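5-carboxymethyl-2-hydroxymuconate semialdehyde dehydrogenase (Thermus thermophilus, PDB 2D4E) catalyses the NAD-dependent oxidation of 5-carboxymethyl-2-hydroxymuconate semialdehyde to the corresponding carboxylic acid, as a member of the aldehyde dehydrogenase family. Local coordinates at the interface of chains A and B and the interface of chains A and C. Sequence-based numbering; all coordinates share one arbitrary frame. Chains: chain A/B/C, 5-carboxymethyl-2-hydroxymuconate semialdehyde dehydrogenase.

Contact 1: the interface of chains A and B. Residues chain A 148, 158, 498-500; chain B 459-460, 473-474.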
loop_
_atom_site.group_PDB
_atom_site.type_symbol
_atom_site.label_atom_id
_atom_site.label_comp_id
_atom_site.label_asym_id
_atom_site.label_seq_id
_atom_site.Cartn_x
_atom_site.Cartn_y
_atom_site.Cartn_z
ATOM N N PHE A 148 2.705 -12.413 -0.882
ATOM C CA PHE A 148 1.834 -12.873 -1.948
ATOM C C PHE A 148 1.550 -14.363 -1.760
ATOM O O PHE A 148 1.999 -15.194 -2.544
ATOM C CB PHE A 148 2.480 -12.655 -3.317
ATOM C CG PHE A 148 2.672 -11.215 -3.681
ATOM C CD1 PHE A 148 3.897 -10.590 -3.480
ATOM C CD2 PHE A 148 1.631 -10.482 -4.236
ATOM C CE1 PHE A 148 4.080 -9.256 -3.830
ATOM C CE2 PHE A 148 1.805 -9.148 -4.588
ATOM C CZ PHE A 148 3.033 -8.536 -4.384
ATOM N N THR A 158 8.189 -10.523 -0.461
ATOM C CA THR A 158 9.214 -9.678 -1.037
ATOM C C THR A 158 9.841 -8.785 0.016
ATOM O O THR A 158 9.186 -8.402 0.986
ATOM C CB THR A 158 8.612 -8.798 -2.158
ATOM O OG1 THR A 158 7.503 -8.052 -1.636
ATOM C CG2 THR A 158 8.116 -9.676 -3.307
ATOM N N LEU A 498 14.573 -5.097 -5.122
ATOM C CA LEU A 498 13.505 -5.976 -4.681
ATOM C C LEU A 498 13.951 -7.432 -4.802
ATOM O O LEU A 498 14.738 -7.789 -5.679
ATOM C CB LEU A 498 12.251 -5.752 -5.526
ATOM C CG LEU A 498 11.403 -4.529 -5.155
ATOM C CD1 LEU A 498 10.515 -4.123 -6.324
ATOM C CD2 LEU A 498 10.571 -4.856 -3.913
ATOM N N LYS A 499 13.454 -8.268 -3.905
ATOM C CA LYS A 499 13.765 -9.684 -3.939
ATOM C C LYS A 499 12.473 -10.438 -3.673
ATOM O O LYS A 499 11.735 -10.110 -2.747
ATOM C CB LYS A 499 14.811 -10.041 -2.877
ATOM C CG LYS A 499 15.211 -11.521 -2.878
ATOM C CD LYS A 499 16.242 -11.852 -1.806
ATOM C CE LYS A 499 17.529 -11.068 -2.010
ATOM N NZ LYS A 499 18.543 -11.360 -0.964
ATOM N N THR A 500 12.178 -11.419 -4.514
ATOM C CA THR A 500 10.986 -12.235 -4.340
ATOM C C THR A 500 11.482 -13.579 -3.821
ATOM O O THR A 500 12.308 -14.239 -4.453
ATOM C CB THR A 500 10.223 -12.444 -5.674
ATOM O OG1 THR A 500 9.651 -11.200 -6.104
ATOM C CG2 THR A 500 9.105 -13.469 -5.495
ATOM N N GLY B 459 17.360 -11.626 -7.817
ATOM C CA GLY B 459 16.071 -10.973 -7.776
ATOM C C GLY B 459 15.019 -11.945 -7.285
ATOM O O GLY B 459 13.988 -11.533 -6.746
ATOM N N MET B 460 15.284 -13.238 -7.473
ATOM C CA MET B 460 14.351 -14.285 -7.064
ATOM C C MET B 460 15.049 -15.460 -6.402
ATOM O O MET B 460 16.049 -15.966 -6.904
ATOM C CB MET B 460 13.567 -14.832 -8.266
ATOM C CG MET B 460 12.542 -13.892 -8.901
ATOM S SD MET B 460 13.291 -12.583 -9.880
ATOM C CE MET B 460 14.112 -13.534 -11.179
ATOM N N THR B 473 4.209 -11.034 -8.400
ATOM C CA THR B 473 5.485 -10.710 -7.758
ATOM C C THR B 473 6.490 -9.982 -8.650
ATOM O O THR B 473 6.486 -10.141 -9.869
ATOM C CB THR B 473 6.162 -11.981 -7.206
ATOM O OG1 THR B 473 6.632 -12.788 -8.293
ATOM C CG2 THR B 473 5.172 -12.788 -6.372
ATOM N N PRO B 474 7.369 -9.162 -8.046
ATOM C CA PRO B 474 8.360 -8.440 -8.848
ATOM C C PRO B 474 9.396 -9.400 -9.434
ATOM O O PRO B 474 10.068 -10.137 -8.707
ATOM C CB PRO B 474 8.953 -7.447 -7.848
ATOM C CG PRO B 474 8.856 -8.185 -6.547
ATOM C CD PRO B 474 7.481 -8.805 -6.620
#
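A:Thr500 and B:Met460 form a parallel beta bridge between subunits, in which the amide N of A:Thr500 donates to B:Gly459 O at 2.9 Å, close to straight (167° at the hydrogen). The lack of a side chain on B:Gly459 probably lets the strand come close, and A:Lys499 CA packs at 3.4 Å from the same carbonyl oxygen. The side chain of A:Thr500 adds a second bond: its hydroxyl OG1 lies anti to the carbonyl carbon (chi1 -68°) and donates to B:Pro474 O over 2.8 Å, tilted 18° from the carbonyl plane. A threonine serves well because its other branch is apolar; its side chain and that of B:Thr473 cross at about a right angle, with A:Thr500 CG2 3.7 Å from B:Thr473 CB. The methyl CG2 of B:Thr473 turns aside from A:Thr500 and lies above the ring plane of A:Phe148, off-centre toward CD1. B:Pro474 offers a rigid apolar ring: its CD meets A:Thr158 CG2 tip to tip at 3.5 Å, a tight fit, while its CB lies 4.0 Å from A:Leu498 CD1. In the fold, A:Thr158 and A:Thr500 belong to strands 154-162 and 496-504, and the bridge brings the latter alongside strand 460-463 of chain B, extending sheet structure across the subunit boundary.

Contact 2: the interface of chains A and C. Residues chain A 443-444, 446, 449-450, 463; chain C 444, 446, 449-450, 463.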
loop_
_atom_site.group_PDB
_atom_site.type_symbol
_atom_site.label_atom_id
_atom_site.label_comp_id
_atom_site.label_asym_id
_atom_site.label_seq_id
_atom_site.Cartn_x
_atom_site.Cartn_y
_atom_site.Cartn_z
ATOM N N THR A 443 -6.246 29.271 -11.305
ATOM C CA THR A 443 -7.637 29.384 -11.714
ATOM C C THR A 443 -8.523 28.940 -10.552
ATOM O O THR A 443 -8.120 28.095 -9.751
ATOM C CB THR A 443 -7.926 28.492 -12.935
ATOM O OG1 THR A 443 -9.269 28.707 -13.376
ATOM C CG2 THR A 443 -7.749 27.020 -12.573
ATOM N N ARG A 444 -9.722 29.505 -10.458
ATOM C CA ARG A 444 -10.634 29.143 -9.377
ATOM C C ARG A 444 -11.601 28.022 -9.764
ATOM O O ARG A 444 -12.259 27.442 -8.903
ATOM C CB ARG A 444 -11.437 30.362 -8.913
ATOM C CG ARG A 444 -10.668 31.380 -8.079
ATOM C CD ARG A 444 -11.662 32.351 -7.455
ATOM N NE ARG A 444 -11.063 33.343 -6.564
ATOM C CZ ARG A 444 -10.714 34.572 -6.935
ATOM N NH1 ARG A 444 -10.894 34.970 -8.191
ATOM N NH2 ARG A 444 -10.208 35.412 -6.043
ATOM N N LEU A 446 -12.872 24.597 -10.296
ATOM C CA LEU A 446 -12.549 23.254 -9.818
ATOM C C LEU A 446 -12.215 22.262 -10.928
ATOM O O LEU A 446 -11.119 21.700 -10.967
ATOM C CB LEU A 446 -13.716 22.711 -8.990
ATOM C CG LEU A 446 -13.579 21.297 -8.414
ATOM C CD1 LEU A 446 -12.427 21.264 -7.428
ATOM C CD2 LEU A 446 -14.874 20.888 -7.718
ATOM N N ALA A 449 -9.101 23.150 -13.149
ATOM C CA ALA A 449 -7.866 22.913 -12.422
ATOM C C ALA A 449 -7.418 21.447 -12.475
ATOM O O ALA A 449 -6.301 21.156 -12.898
ATOM C CB ALA A 449 -8.024 23.366 -10.970
ATOM N N HIS A 450 -8.288 20.534 -12.048
ATOM C CA HIS A 450 -7.958 19.111 -12.038
ATOM C C HIS A 450 -7.758 18.553 -13.431
ATOM O O HIS A 450 -6.925 17.679 -13.643
ATOM C CB HIS A 450 -9.051 18.326 -11.308
ATOM C CG HIS A 450 -9.066 18.566 -9.833
ATOM N ND1 HIS A 450 -8.094 18.072 -8.991
ATOM C CD2 HIS A 450 -9.890 19.311 -9.059
ATOM C CE1 HIS A 450 -8.313 18.506 -7.763
ATOM N NE2 HIS A 450 -9.398 19.260 -7.777
ATOM N N LEU A 463 -1.354 23.873 -8.010
ATOM C CA LEU A 463 -2.550 24.640 -8.306
ATOM C C LEU A 463 -2.657 25.815 -7.347
ATOM O O LEU A 463 -2.617 25.638 -6.131
ATOM C CB LEU A 463 -3.787 23.753 -8.174
ATOM C CG LEU A 463 -3.823 22.490 -9.038
ATOM C CD1 LEU A 463 -5.115 21.733 -8.754
ATOM C CD2 LEU A 463 -3.726 22.860 -10.514
ATOM N N ARG C 444 -18.312 26.056 -7.921
ATOM C CA ARG C 444 -17.242 26.000 -8.907
ATOM C C ARG C 444 -15.895 26.358 -8.288
ATOM O O ARG C 444 -14.851 26.094 -8.877
ATOM C CB ARG C 444 -17.519 26.952 -10.077
ATOM C CG ARG C 444 -18.574 26.496 -11.081
ATOM C CD ARG C 444 -18.466 27.370 -12.337
ATOM N NE ARG C 444 -19.393 27.021 -13.415
ATOM C CZ ARG C 444 -20.622 27.513 -13.544
ATOM N NH1 ARG C 444 -21.096 28.379 -12.657
ATOM N NH2 ARG C 444 -21.371 27.158 -14.579
ATOM N N LEU C 446 -12.642 26.060 -6.488
ATOM C CA LEU C 446 -11.716 24.988 -6.145
ATOM C C LEU C 446 -11.451 24.851 -4.649
ATOM O O LEU C 446 -11.733 23.810 -4.063
ATOM C CB LEU C 446 -10.391 25.187 -6.894
ATOM C CG LEU C 446 -9.241 24.207 -6.629
ATOM C CD1 LEU C 446 -9.691 22.791 -6.905
ATOM C CD2 LEU C 446 -8.056 24.550 -7.521
ATOM N N ALA C 449 -14.511 23.935 -2.451
ATOM C CA ALA C 449 -14.907 22.551 -2.697
ATOM C C ALA C 449 -14.135 21.529 -1.849
ATOM O O ALA C 449 -14.735 20.757 -1.101
ATOM C CB ALA C 449 -14.747 22.226 -4.177
ATOM N N HIS C 450 -12.811 21.525 -1.973
ATOM C CA HIS C 450 -11.973 20.591 -1.226
ATOM C C HIS C 450 -12.039 20.836 0.270
ATOM O O HIS C 450 -11.994 19.899 1.065
ATOM C CB HIS C 450 -10.528 20.680 -1.715
ATOM C CG HIS C 450 -10.330 20.101 -3.078
ATOM N ND1 HIS C 450 -10.325 18.744 -3.313
ATOM C CD2 HIS C 450 -10.190 20.692 -4.288
ATOM C CE1 HIS C 450 -10.191 18.522 -4.608
ATOM N NE2 HIS C 450 -10.107 19.688 -5.222
ATOM N N LEU C 463 -18.684 16.015 -5.405
ATOM C CA LEU C 463 -18.542 17.402 -5.806
ATOM C C LEU C 463 -19.111 17.600 -7.199
ATOM O O LEU C 463 -18.692 16.944 -8.151
ATOM C CB LEU C 463 -17.068 17.810 -5.782
ATOM C CG LEU C 463 -16.357 17.653 -4.432
ATOM C CD1 LEU C 463 -14.901 18.085 -4.563
ATOM C CD2 LEU C 463 -17.079 18.483 -3.374
#
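A:Leu446 and C:Leu446 begin the two copies of helix 446-455, which meet about a two-fold axis and probably help hold the tetramer together. Polar backbone bonds come first: C:Leu446 N donates to A:Arg444 O at 2.8 Å, and A:Leu446 N returns the bond to C:Arg444 O at 2.9 Å, nearly along the C=O axis. Each chain thus supplies an acceptor to the first turn of its partner's helix, where amides lack acceptors from a preceding turn. Apolar contacts follow. With CG anti to the backbone N (chi1 179° in chain A), each leucine carries its methyls across to the partner's helix. Their CD2 branches turn away from each other: C:Leu446 CD2 lies 3.6 Å from A:Ala449 CB, and A:Leu446 CD2 lies 3.8 Å from C:Ala449 CB. The small alanine leaves room for the branched leucine. Last come the histidines, whose imidazole nitrogens can donate or accept. A:His450 and C:His450 reach toward each other tip to tip, their planes turned 58° apart. An alanine in place of A:His450 would probably leave C:His450 NE2 without its partner and the ring freer to turn. A:His450 NE2 bonds C:His450 NE2 at 2.7 Å; one must donate and the other accept, and the coordinates do not show which.

Contact 3: the interface of chains A and B. Residues chain A 288, 291-292, 328, 466; chain B 510-512, 515.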
loop_
_atom_site.group_PDB
_atom_site.type_symbol
_atom_site.label_atom_id
_atom_site.label_comp_id
_atom_site.label_asym_id
_atom_site.label_seq_id
_atom_site.Cartn_x
_atom_site.Cartn_y
_atom_site.Cartn_z
ATOM N N ARG A 288 -2.812 36.770 -5.727
ATOM C CA ARG A 288 -1.983 35.665 -5.260
ATOM C C ARG A 288 -1.133 35.168 -6.427
ATOM O O ARG A 288 0.055 34.884 -6.268
ATOM C CB ARG A 288 -2.848 34.515 -4.721
ATOM C CG ARG A 288 -2.049 33.456 -3.954
ATOM C CD ARG A 288 -2.791 32.125 -3.860
ATOM N NE ARG A 288 -4.072 32.223 -3.162
ATOM C CZ ARG A 288 -4.917 31.205 -3.018
ATOM N NH1 ARG A 288 -4.607 30.014 -3.521
ATOM N NH2 ARG A 288 -6.068 31.371 -2.373
ATOM N N ASP A 291 1.950 37.351 -6.983
ATOM C CA ASP A 291 2.968 37.075 -5.979
ATOM C C ASP A 291 3.683 35.765 -6.265
ATOM O O ASP A 291 4.910 35.692 -6.196
ATOM C CB ASP A 291 2.340 36.983 -4.588
ATOM C CG ASP A 291 2.033 38.338 -3.990
ATOM O OD1 ASP A 291 1.358 38.374 -2.946
ATOM O OD2 ASP A 291 2.474 39.360 -4.555
ATOM N N ALA A 292 2.906 34.735 -6.584
ATOM C CA ALA A 292 3.457 33.411 -6.853
ATOM C C ALA A 292 4.369 33.391 -8.064
ATOM O O ALA A 292 5.487 32.880 -7.995
ATOM C CB ALA A 292 2.322 32.393 -7.033
ATOM N N ARG A 328 6.593 44.683 -10.830
ATOM C CA ARG A 328 7.105 43.970 -9.665
ATOM C C ARG A 328 8.578 43.616 -9.885
ATOM O O ARG A 328 9.406 43.824 -9.003
ATOM C CB ARG A 328 6.278 42.703 -9.407
ATOM C CG ARG A 328 4.886 42.980 -8.840
ATOM C CD ARG A 328 4.961 43.444 -7.390
ATOM N NE ARG A 328 5.351 42.350 -6.504
ATOM C CZ ARG A 328 4.505 41.449 -6.005
ATOM N NH1 ARG A 328 3.212 41.513 -6.293
ATOM N NH2 ARG A 328 4.957 40.468 -5.233
ATOM N N HIS A 466 2.864 28.789 -5.440
ATOM C CA HIS A 466 4.211 28.644 -5.956
ATOM C C HIS A 466 4.635 27.222 -5.568
ATOM O O HIS A 466 3.813 26.436 -5.090
ATOM C CB HIS A 466 5.131 29.669 -5.299
ATOM C CG HIS A 466 5.055 29.673 -3.803
ATOM N ND1 HIS A 466 3.890 29.941 -3.119
ATOM C CD2 HIS A 466 6.003 29.454 -2.861
ATOM C CE1 HIS A 466 4.123 29.890 -1.819
ATOM N NE2 HIS A 466 5.398 29.597 -1.637
ATOM N N VAL B 510 2.618 33.216 0.586
ATOM C CA VAL B 510 3.456 33.334 -0.600
ATOM C C VAL B 510 4.468 34.431 -0.311
ATOM O O VAL B 510 4.087 35.560 -0.006
ATOM C CB VAL B 510 2.629 33.734 -1.837
ATOM C CG1 VAL B 510 3.518 33.758 -3.074
ATOM C CG2 VAL B 510 1.471 32.775 -2.017
ATOM N N PRO B 511 5.773 34.114 -0.386
ATOM C CA PRO B 511 6.807 35.118 -0.121
ATOM C C PRO B 511 6.638 36.316 -1.049
ATOM O O PRO B 511 6.373 36.152 -2.240
ATOM C CB PRO B 511 8.106 34.360 -0.396
ATOM C CG PRO B 511 7.749 32.946 -0.086
ATOM C CD PRO B 511 6.383 32.813 -0.714
ATOM N N LYS B 512 6.792 37.515 -0.504
ATOM C CA LYS B 512 6.647 38.728 -1.299
ATOM C C LYS B 512 7.977 39.207 -1.872
ATOM O O LYS B 512 8.937 39.449 -1.137
ATOM C CB LYS B 512 6.019 39.839 -0.454
ATOM C CG LYS B 512 4.712 39.438 0.217
ATOM C CD LYS B 512 3.705 38.897 -0.788
ATOM C CE LYS B 512 2.416 38.474 -0.100
ATOM N NZ LYS B 512 1.770 39.624 0.592
ATOM N N LYS B 515 7.936 44.026 -3.534
ATOM C CA LYS B 515 6.832 44.764 -2.929
ATOM C C LYS B 515 7.318 46.108 -2.387
ATOM O O LYS B 515 8.544 46.366 -2.435
ATOM C CB LYS B 515 6.208 43.956 -1.791
ATOM C CG LYS B 515 5.312 42.798 -2.228
ATOM C CD LYS B 515 3.883 43.247 -2.542
ATOM C CE LYS B 515 2.958 42.032 -2.671
ATOM N NZ LYS B 515 1.535 42.375 -2.977
ATOM O OXT LYS B 515 6.461 46.887 -1.917
HETATM O O HOH W 1 6.157 37.544 -4.758
#
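The carboxy-terminal tail of chain B, from B:Val510 to the last residue B:Lys515, lies against helix 286-298 of chain A. B:Val510 supplies the apolar end: CG1, anti to its backbone N (chi1 -176°), packs 3.8 Å from A:Asp291 CB and also touches the backbone N and CA of A:Ala292, where a small side chain probably leaves the helix surface accessible. A:His466 runs antiparallel alongside this valine, its CE1 3.7 Å from B:Val510 CA, and its NE2 comes 3.5 Å from B:Pro511 CD. The proline stiffens the tail, and its carbonyl O shares water 1 with A:Asp291 O. Farther along, A:Asp291 is the acidic centre. A:Arg328 from helix 315-331 grips it end-on, NH2 at 2.8 Å and NH1 at 2.9 Å both directed to OD2 within the guanidinium plane. This grip within chain A helps fix the carboxylate. OD1 faces CD and CE of B:Lys512, with NZ beyond at 3.8 Å, a long salt bridge. The poorly ordered B:Lys515 lays CD over one guanidinium face and brings NZ to 3.5 Å from A:Asp291 OD2. The clustered positive charges are probably eased by the shared aspartate, and the contact probably helps hold the tail on the neighbouring subunit, supporting the pairing of chains A and B.

Contacts 1 and 3 both join chains A and B yet lie about 48 Å apart between the centres of their C-alpha atoms, so this two-fold interface is gripped at widely separated places. Contact 2, between chains A and C, is about 21 Å from contact 3 and 41 Å from contact 1. Strand 460-463 links the sets: its start, in chain B, meets chain A in contact 1, and the end of the same strand in chains A and C borders contact 2. In chain A, contacts 2 and 3 use the nearby residues A:Leu463 and A:His466. Together the two interface types help build the deposited tetramer, with neighbouring chain segments serving different partners.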